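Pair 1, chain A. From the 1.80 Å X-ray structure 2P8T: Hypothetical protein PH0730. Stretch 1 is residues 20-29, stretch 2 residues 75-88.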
# COMPACT_ATOMS: atom_id res chain seq x y z
N VAL A 20 1.30 10.04 2.16
CA VAL A 20 0.05 10.59 1.60
C VAL A 20 -0.81 9.41 1.17
O VAL A 20 -1.97 9.28 1.61
CB VAL A 20 0.29 11.53 0.40
CG1 VAL A 20 -1.05 12.03 -0.21
CG2 VAL A 20 1.20 12.71 0.78
N LEU A 21 -0.24 8.51 0.36
CA LEU A 21 -1.01 7.35 -0.11
C LEU A 21 -1.55 6.52 1.05
O LEU A 21 -2.73 6.14 1.04
CB LEU A 21 -0.21 6.49 -1.09
CG LEU A 21 0.20 7.13 -2.42
CD1 LEU A 21 1.35 6.38 -3.09
CD2 LEU A 21 -1.00 7.25 -3.34
N ALA A 22 -0.72 6.27 2.06
CA ALA A 22 -1.13 5.53 3.25
C ALA A 22 -2.33 6.15 3.96
O ALA A 22 -3.26 5.43 4.34
CB ALA A 22 0.04 5.34 4.23
N VAL A 23 -2.31 7.47 4.16
CA VAL A 23 -3.41 8.14 4.84
C VAL A 23 -4.73 7.94 4.08
O VAL A 23 -5.75 7.64 4.67
CB VAL A 23 -3.12 9.67 5.06
CG1 VAL A 23 -4.40 10.43 5.37
CG2 VAL A 23 -2.07 9.85 6.15
N ILE A 24 -4.67 8.08 2.76
CA ILE A 24 -5.84 7.90 1.91
C ILE A 24 -6.36 6.46 1.96
O ILE A 24 -7.57 6.25 2.03
CB ILE A 24 -5.57 8.36 0.46
CG1 ILE A 24 -5.11 9.84 0.46
CG2 ILE A 24 -6.81 8.19 -0.43
CD1 ILE A 24 -4.89 10.42 -0.92
N PHE A 25 -5.45 5.49 1.92
CA PHE A 25 -5.85 4.10 2.20
C PHE A 25 -6.50 3.95 3.58
O PHE A 25 -7.53 3.26 3.73
CB PHE A 25 -4.68 3.13 2.05
CG PHE A 25 -4.37 2.77 0.63
CD1 PHE A 25 -5.34 2.16 -0.18
CD2 PHE A 25 -3.13 3.05 0.09
CE1 PHE A 25 -5.06 1.82 -1.50
CE2 PHE A 25 -2.83 2.71 -1.22
CZ PHE A 25 -3.81 2.10 -2.03
N LEU A 26 -5.92 4.58 4.60
CA LEU A 26 -6.40 4.41 5.98
C LEU A 26 -7.77 5.02 6.21
O LEU A 26 -8.59 4.45 6.94
CB LEU A 26 -5.40 4.98 6.99
CG LEU A 26 -4.12 4.17 7.25
CD1 LEU A 26 -3.13 4.97 8.10
CD2 LEU A 26 -4.42 2.81 7.88
N LEU A 27 -8.02 6.16 5.57
CA LEU A 27 -9.26 6.92 5.78
C LEU A 27 -10.50 6.36 5.06
O LEU A 27 -11.42 7.10 4.72
CB LEU A 27 -9.03 8.41 5.46
CG LEU A 27 -8.17 9.20 6.46
CD1 LEU A 27 -8.01 10.65 6.03
CD2 LEU A 27 -8.73 9.15 7.89
N LYS A 28 -10.53 5.05 4.83
CA LYS A 28 -11.75 4.37 4.39
C LYS A 28 -12.82 4.54 5.47
O LYS A 28 -14.03 4.53 5.18
CB LYS A 28 -11.50 2.89 4.11
CG LYS A 28 -11.01 2.08 5.31
CD LYS A 28 -10.35 0.77 4.88
CE LYS A 28 -11.34 -0.21 4.25
NZ LYS A 28 -12.22 -0.86 5.27
N GLU A 29 -12.34 4.68 6.70
CA GLU A 29 -13.17 5.05 7.85
C GLU A 29 -12.64 6.36 8.47
O GLU A 29 -11.42 6.60 8.45
CB GLU A 29 -13.16 3.92 8.90
CG GLU A 29 -11.87 3.80 9.73
CD GLU A 29 -11.83 2.56 10.61
OE1 GLU A 29 -12.89 1.90 10.76
OE2 GLU A 29 -10.74 2.24 11.14
N GLU A 75 -13.07 10.60 -4.48
CA GLU A 75 -12.82 10.40 -5.90
C GLU A 75 -11.36 9.96 -6.07
O GLU A 75 -11.05 9.11 -6.90
CB GLU A 75 -13.06 11.67 -6.72
CG GLU A 75 -14.53 12.12 -6.80
CD GLU A 75 -14.69 13.43 -7.56
OE1 GLU A 75 -13.83 14.33 -7.42
OE2 GLU A 75 -15.69 13.56 -8.31
N ILE A 76 -10.48 10.55 -5.27
CA ILE A 76 -9.07 10.15 -5.31
C ILE A 76 -8.88 8.70 -4.88
O ILE A 76 -8.20 7.94 -5.57
CB ILE A 76 -8.18 11.10 -4.48
CG1 ILE A 76 -8.02 12.42 -5.22
CG2 ILE A 76 -6.79 10.47 -4.25
CD1 ILE A 76 -7.47 13.58 -4.33
N ARG A 77 -9.47 8.32 -3.74
CA ARG A 77 -9.41 6.94 -3.24
C ARG A 77 -10.00 5.94 -4.23
O ARG A 77 -9.46 4.84 -4.42
CB ARG A 77 -10.15 6.82 -1.92
CG ARG A 77 -9.68 5.63 -1.08
CD ARG A 77 -10.41 5.49 0.27
NE ARG A 77 -9.72 4.49 1.09
CZ ARG A 77 -9.83 3.17 0.92
NH1 ARG A 77 -10.63 2.70 -0.02
NH2 ARG A 77 -9.15 2.33 1.68
N ASP A 78 -11.12 6.31 -4.86
CA ASP A 78 -11.74 5.41 -5.84
C ASP A 78 -10.80 5.17 -7.02
O ASP A 78 -10.66 4.03 -7.49
CB ASP A 78 -13.09 5.96 -6.32
CG ASP A 78 -14.16 5.90 -5.25
OD1 ASP A 78 -13.95 5.24 -4.21
OD2 ASP A 78 -15.23 6.51 -5.46
N LYS A 79 -10.15 6.23 -7.46
CA LYS A 79 -9.11 6.13 -8.46
C LYS A 79 -7.95 5.22 -8.01
O LYS A 79 -7.46 4.45 -8.81
CB LYS A 79 -8.62 7.52 -8.86
CG LYS A 79 -9.63 8.30 -9.72
CD LYS A 79 -9.26 9.78 -9.86
CE LYS A 79 -10.43 10.60 -10.40
NZ LYS A 79 -10.86 10.10 -11.75
N LEU A 80 -7.54 5.30 -6.74
CA LEU A 80 -6.48 4.42 -6.23
C LEU A 80 -6.90 2.96 -6.24
O LEU A 80 -6.11 2.08 -6.62
CB LEU A 80 -6.04 4.81 -4.81
CG LEU A 80 -5.16 6.05 -4.70
CD1 LEU A 80 -4.89 6.35 -3.22
CD2 LEU A 80 -3.83 5.84 -5.45
N LEU A 81 -8.15 2.72 -5.87
CA LEU A 81 -8.69 1.37 -5.83
C LEU A 81 -8.97 0.79 -7.21
O LEU A 81 -9.21 -0.41 -7.34
CB LEU A 81 -9.94 1.31 -4.97
CG LEU A 81 -9.71 1.29 -3.47
CD1 LEU A 81 -11.06 1.35 -2.82
CD2 LEU A 81 -8.93 0.05 -3.02
N SER A 82 -8.94 1.63 -8.24
CA SER A 82 -8.96 1.14 -9.62
C SER A 82 -7.62 0.53 -10.05
O SER A 82 -7.59 -0.26 -11.00
CB SER A 82 -9.39 2.23 -10.63
OG SER A 82 -8.33 3.13 -10.95
N MET A 83 -6.53 0.88 -9.38
CA MET A 83 -5.21 0.39 -9.77
C MET A 83 -4.55 -0.52 -8.73
O MET A 83 -3.55 -1.18 -9.01
CB MET A 83 -4.27 1.55 -10.22
CG MET A 83 -3.88 2.64 -9.19
SD MET A 83 -3.06 4.14 -9.93
CE MET A 83 -4.51 4.98 -10.55
N PHE A 84 -5.14 -0.53 -7.53
CA PHE A 84 -4.68 -1.33 -6.38
C PHE A 84 -5.86 -1.99 -5.69
O PHE A 84 -6.99 -1.51 -5.76
CB PHE A 84 -3.98 -0.45 -5.34
CG PHE A 84 -2.86 0.38 -5.89
CD1 PHE A 84 -1.74 -0.23 -6.47
CD2 PHE A 84 -2.91 1.77 -5.83
CE1 PHE A 84 -0.71 0.53 -6.99
CE2 PHE A 84 -1.88 2.54 -6.31
CZ PHE A 84 -0.78 1.92 -6.91
N SER A 85 -5.58 -3.09 -5.00
CA SER A 85 -6.58 -3.67 -4.10
C SER A 85 -6.54 -2.92 -2.78
O SER A 85 -5.60 -2.15 -2.54
CB SER A 85 -6.27 -5.15 -3.86
OG SER A 85 -4.99 -5.32 -3.26
N GLU A 86 -7.55 -3.10 -1.94
CA GLU A 86 -7.44 -2.68 -0.54
C GLU A 86 -6.24 -3.39 0.12
O GLU A 86 -6.18 -4.61 0.08
CB GLU A 86 -8.72 -3.03 0.24
CG GLU A 86 -9.97 -2.24 -0.16
CD GLU A 86 -9.99 -0.80 0.38
OE1 GLU A 86 -9.08 -0.43 1.16
OE2 GLU A 86 -10.95 -0.06 0.04
N PRO A 87 -5.29 -2.63 0.72
CA PRO A 87 -4.18 -3.31 1.44
C PRO A 87 -4.72 -4.22 2.54
O PRO A 87 -5.65 -3.83 3.25
CB PRO A 87 -3.37 -2.15 2.02
CG PRO A 87 -3.65 -1.00 1.07
CD PRO A 87 -5.13 -1.17 0.75
N ILE A 88 -4.17 -5.42 2.65
CA ILE A 88 -4.68 -6.37 3.65
C ILE A 88 -3.56 -6.90 4.54
O ILE A 88 -2.46 -7.15 4.07
CB ILE A 88 -5.52 -7.50 3.00
CG1 ILE A 88 -6.19 -8.40 4.06
CG2 ILE A 88 -4.71 -8.31 2.03
CD1 ILE A 88 -7.26 -7.73 4.84

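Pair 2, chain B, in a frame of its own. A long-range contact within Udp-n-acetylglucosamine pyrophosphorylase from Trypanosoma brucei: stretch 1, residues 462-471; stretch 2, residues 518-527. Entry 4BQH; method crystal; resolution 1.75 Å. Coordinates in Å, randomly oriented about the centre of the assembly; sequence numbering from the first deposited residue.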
# COMPACT_ATOMS: atom_id res chain seq x y z
N TRP B 462 -21.66 6.02 -9.51
CA TRP B 462 -22.22 6.52 -8.26
C TRP B 462 -23.28 7.56 -8.52
O TRP B 462 -24.33 7.58 -7.87
CB TRP B 462 -21.18 7.18 -7.38
CG TRP B 462 -20.12 6.29 -6.85
CD1 TRP B 462 -20.10 4.89 -6.81
CD2 TRP B 462 -18.92 6.71 -6.16
NE1 TRP B 462 -18.94 4.45 -6.22
CE2 TRP B 462 -18.20 5.49 -5.78
CE3 TRP B 462 -18.37 7.95 -5.83
CZ2 TRP B 462 -17.00 5.54 -5.11
CZ3 TRP B 462 -17.15 7.99 -5.17
CH2 TRP B 462 -16.47 6.80 -4.83
N LEU B 463 -22.99 8.44 -9.47
CA LEU B 463 -23.91 9.54 -9.77
C LEU B 463 -25.21 9.03 -10.40
O LEU B 463 -26.30 9.49 -10.02
CB LEU B 463 -23.23 10.57 -10.68
CG LEU B 463 -24.09 11.79 -11.03
CD1 LEU B 463 -24.60 12.47 -9.76
CD2 LEU B 463 -23.28 12.76 -11.88
N ILE B 464 -25.11 8.07 -11.33
CA ILE B 464 -26.30 7.44 -11.95
C ILE B 464 -27.16 6.78 -10.87
O ILE B 464 -28.38 6.98 -10.84
CB ILE B 464 -25.94 6.46 -13.08
CG1 ILE B 464 -25.41 7.25 -14.27
CG2 ILE B 464 -27.17 5.65 -13.55
CD1 ILE B 464 -24.78 6.41 -15.34
N THR B 465 -26.53 6.07 -9.95
CA THR B 465 -27.24 5.50 -8.80
C THR B 465 -27.95 6.55 -7.95
O THR B 465 -29.12 6.37 -7.55
CB THR B 465 -26.29 4.67 -7.91
OG1 THR B 465 -25.77 3.59 -8.68
CG2 THR B 465 -27.03 4.12 -6.69
N ALA B 466 -27.26 7.65 -7.65
CA ALA B 466 -27.87 8.73 -6.86
C ALA B 466 -29.08 9.34 -7.60
O ALA B 466 -30.11 9.62 -6.99
CB ALA B 466 -26.86 9.80 -6.53
N LEU B 467 -28.93 9.51 -8.92
CA LEU B 467 -30.02 10.06 -9.74
C LEU B 467 -31.23 9.14 -9.78
O LEU B 467 -32.38 9.60 -9.70
CB LEU B 467 -29.51 10.36 -11.15
CG LEU B 467 -28.73 11.67 -11.28
CD1 LEU B 467 -28.01 11.79 -12.62
CD2 LEU B 467 -29.65 12.86 -11.03
N GLU B 468 -30.98 7.83 -9.89
CA GLU B 468 -32.05 6.84 -9.94
C GLU B 468 -32.80 6.71 -8.61
O GLU B 468 -34.01 6.46 -8.61
CB GLU B 468 -31.52 5.48 -10.39
CG GLU B 468 -31.31 5.37 -11.89
CD GLU B 468 -30.60 4.09 -12.30
OE1 GLU B 468 -29.82 3.54 -11.48
OE2 GLU B 468 -30.81 3.64 -13.44
N THR B 469 -32.08 6.88 -7.50
CA THR B 469 -32.73 6.89 -6.19
C THR B 469 -33.68 8.08 -6.07
O THR B 469 -34.82 7.92 -5.60
CB THR B 469 -31.72 6.87 -5.03
OG1 THR B 469 -30.88 5.72 -5.16
CG2 THR B 469 -32.46 6.78 -3.68
N ALA B 470 -33.21 9.25 -6.50
CA ALA B 470 -34.04 10.46 -6.52
C ALA B 470 -35.25 10.32 -7.44
O ALA B 470 -36.34 10.82 -7.13
CB ALA B 470 -33.21 11.67 -6.88
N ALA B 471 -35.06 9.61 -8.56
CA ALA B 471 -36.16 9.29 -9.49
C ALA B 471 -37.27 8.51 -8.78
O ALA B 471 -38.44 8.61 -9.16
CB ALA B 471 -35.64 8.51 -10.69
N HIS B 518 -26.05 17.49 -3.97
CA HIS B 518 -25.46 18.03 -5.20
C HIS B 518 -26.32 17.86 -6.43
O HIS B 518 -26.03 18.41 -7.49
CB HIS B 518 -24.08 17.40 -5.44
CG HIS B 518 -23.06 17.81 -4.42
ND1 HIS B 518 -22.43 19.00 -4.45
CD2 HIS B 518 -22.58 17.14 -3.29
CE1 HIS B 518 -21.58 19.08 -3.41
NE2 HIS B 518 -21.67 17.94 -2.71
N LEU B 519 -27.40 17.10 -6.28
CA LEU B 519 -28.25 16.76 -7.40
C LEU B 519 -28.94 17.97 -8.07
O LEU B 519 -29.11 17.94 -9.30
CB LEU B 519 -29.26 15.68 -7.03
CG LEU B 519 -28.74 14.27 -6.73
CD1 LEU B 519 -29.89 13.28 -6.67
CD2 LEU B 519 -27.69 13.82 -7.75
N PRO B 520 -29.33 19.01 -7.29
CA PRO B 520 -29.96 20.13 -8.02
C PRO B 520 -29.04 20.69 -9.10
O PRO B 520 -29.49 20.88 -10.22
CB PRO B 520 -30.20 21.18 -6.92
CG PRO B 520 -30.43 20.35 -5.68
CD PRO B 520 -29.44 19.19 -5.82
N ARG B 521 -27.77 20.90 -8.77
CA ARG B 521 -26.79 21.47 -9.69
C ARG B 521 -26.49 20.52 -10.85
O ARG B 521 -26.41 20.94 -12.01
CB ARG B 521 -25.51 21.85 -8.93
CG ARG B 521 -24.33 22.26 -9.80
CD ARG B 521 -24.42 23.71 -10.25
NE ARG B 521 -23.55 23.95 -11.41
CZ ARG B 521 -23.98 24.33 -12.61
NH1 ARG B 521 -25.28 24.52 -12.82
NH2 ARG B 521 -23.11 24.52 -13.59
N VAL B 522 -26.31 19.24 -10.53
CA VAL B 522 -26.08 18.19 -11.55
C VAL B 522 -27.23 18.12 -12.54
O VAL B 522 -27.02 18.15 -13.77
CB VAL B 522 -25.89 16.82 -10.86
CG1 VAL B 522 -25.91 15.67 -11.89
CG2 VAL B 522 -24.61 16.83 -10.04
N ILE B 523 -28.45 18.04 -12.02
CA ILE B 523 -29.63 17.98 -12.86
C ILE B 523 -29.75 19.21 -13.78
O ILE B 523 -30.05 19.06 -14.96
CB ILE B 523 -30.92 17.74 -12.04
CG1 ILE B 523 -30.92 16.29 -11.57
CG2 ILE B 523 -32.17 18.02 -12.86
CD1 ILE B 523 -32.02 15.97 -10.57
N HIS B 524 -29.48 20.40 -13.24
CA HIS B 524 -29.52 21.66 -14.00
C HIS B 524 -28.54 21.57 -15.16
O HIS B 524 -28.89 21.86 -16.30
CB HIS B 524 -29.18 22.82 -13.09
CG HIS B 524 -29.36 24.19 -13.72
ND1 HIS B 524 -28.34 24.89 -14.25
CD2 HIS B 524 -30.50 24.97 -13.88
CE1 HIS B 524 -28.80 26.06 -14.73
NE2 HIS B 524 -30.12 26.10 -14.51
N GLN B 525 -27.31 21.13 -14.89
CA GLN B 525 -26.30 20.98 -15.96
C GLN B 525 -26.72 20.01 -17.03
O GLN B 525 -26.54 20.28 -18.22
CB GLN B 525 -24.99 20.46 -15.39
CG GLN B 525 -24.24 21.46 -14.54
CD GLN B 525 -23.05 20.80 -13.87
OE1 GLN B 525 -23.19 20.12 -12.85
NE2 GLN B 525 -21.87 21.01 -14.45
N LEU B 526 -27.24 18.85 -16.61
CA LEU B 526 -27.62 17.78 -17.53
C LEU B 526 -28.76 18.20 -18.45
O LEU B 526 -28.75 17.86 -19.64
CB LEU B 526 -27.95 16.47 -16.81
CG LEU B 526 -26.76 15.79 -16.14
CD1 LEU B 526 -27.27 14.62 -15.31
CD2 LEU B 526 -25.73 15.31 -17.16
N LEU B 527 -29.73 18.94 -17.90
CA LEU B 527 -30.86 19.35 -18.71
C LEU B 527 -30.63 20.61 -19.53
O LEU B 527 -31.31 20.81 -20.54
CB LEU B 527 -32.16 19.47 -17.88
CG LEU B 527 -32.57 18.31 -16.98
CD1 LEU B 527 -33.77 18.68 -16.12
CD2 LEU B 527 -32.85 17.03 -17.76

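The sharpest difference lies at one matched position, Arg A77 in pair 1 and Leu B519 in pair 2. Arg A77 binds the opposing backbone through hydrogen bonds. Leu B519 packs as a knob into a hole, and no hydrogen bond crosses between the stretches of pair 2.

The shared frame is two helices crossing nearly at right angles. In both pairs the angle between the N-to-C directions is 99°, and the signed crossing angle is -99°. The axes approach to 10.1 Å in pair 1 and 11.5 Å in pair 2. Fourteen central residues superpose with an RMSD of 0.8 Å. Leu A21, Ile A24, Phe A25 and Lys A28 fall on Leu B463, Ala B466, Leu B467 and Ala B470. On the second stretch, Arg A77, Leu A80, Leu A81 and Phe A84 fall on Leu B519, Val B522, Ile B523 and Leu B526.

In pair 1, Leu A27 is the first residue after the helix to leave helical phi/psi. Arg A77 reaches carbonyls near this end. Arg A77 NE donates to Ile A24 O at 2.9 Å, and Arg A77 NH2 donates to Phe A25 O at 2.8 Å. The second bond is almost straight, at 177°. Lys A28 CB lies over one face of the guanidinium, 3.4 Å from Arg A77 NH2. Glu A86, from the same stretch as the arginine, supplies a carboxylate: Arg A77 NH1 and Glu A86 OE2 form a salt bridge at 2.8 Å. Arg A77 NH2 also donates to Glu A86 OE1 at 2.8 Å. The charged group is thus paired as well as hydrogen-bonded.

In pair 2 the first stretch is still helical at the matched positions, Thr B469 and Ala B470. Leu B519 sits among Leu B463, Ala B466, Leu B467 and Ala B470. The two alanines are small, and the leucine comes close to both: Leu B519 CD1 is 3.7 Å from Ala B470 CB, and Leu B519 CD2 is 4.3 Å from Ala B466 CB. Leu B519 CD2 also lies 3.9 Å from Leu B467 CD2.

On the first stretch, Phe A25 matches Leu B467. The Phe A25 ring has Pro A87 over one face, with Pro A87 CG 3.9 Å from the ring centroid in a CH-pi contact. Leu B467 CD2 is 3.7 Å from Ile B523 CG1.

Several apolar contacts recur at matched positions. Phe A84 CD2 is at the ring edge, 3.9 Å from Phe A25 CZ, and Leu B467 CD1 is 4.0 Å from Leu B526 CD1. Leu A21 CD2 meets Leu A80 CD2 at 3.8 Å, and Leu B463 CD2 meets Val B522 CG1 at 3.9 Å. Phe A25 CZ to Leu A80 CB and Leu B467 CD1 to Val B522 CG1 are both 4.5 Å. Ile A24 CG2 adds a contact with Leu A80 CD1 at 3.9 Å.

The stretches bury 552 Å² in pair 1, including area from Glu A86 and Pro A87, which have no counterpart, and 302 Å² in pair 2. Phe A25 alone has 123 Å² covered.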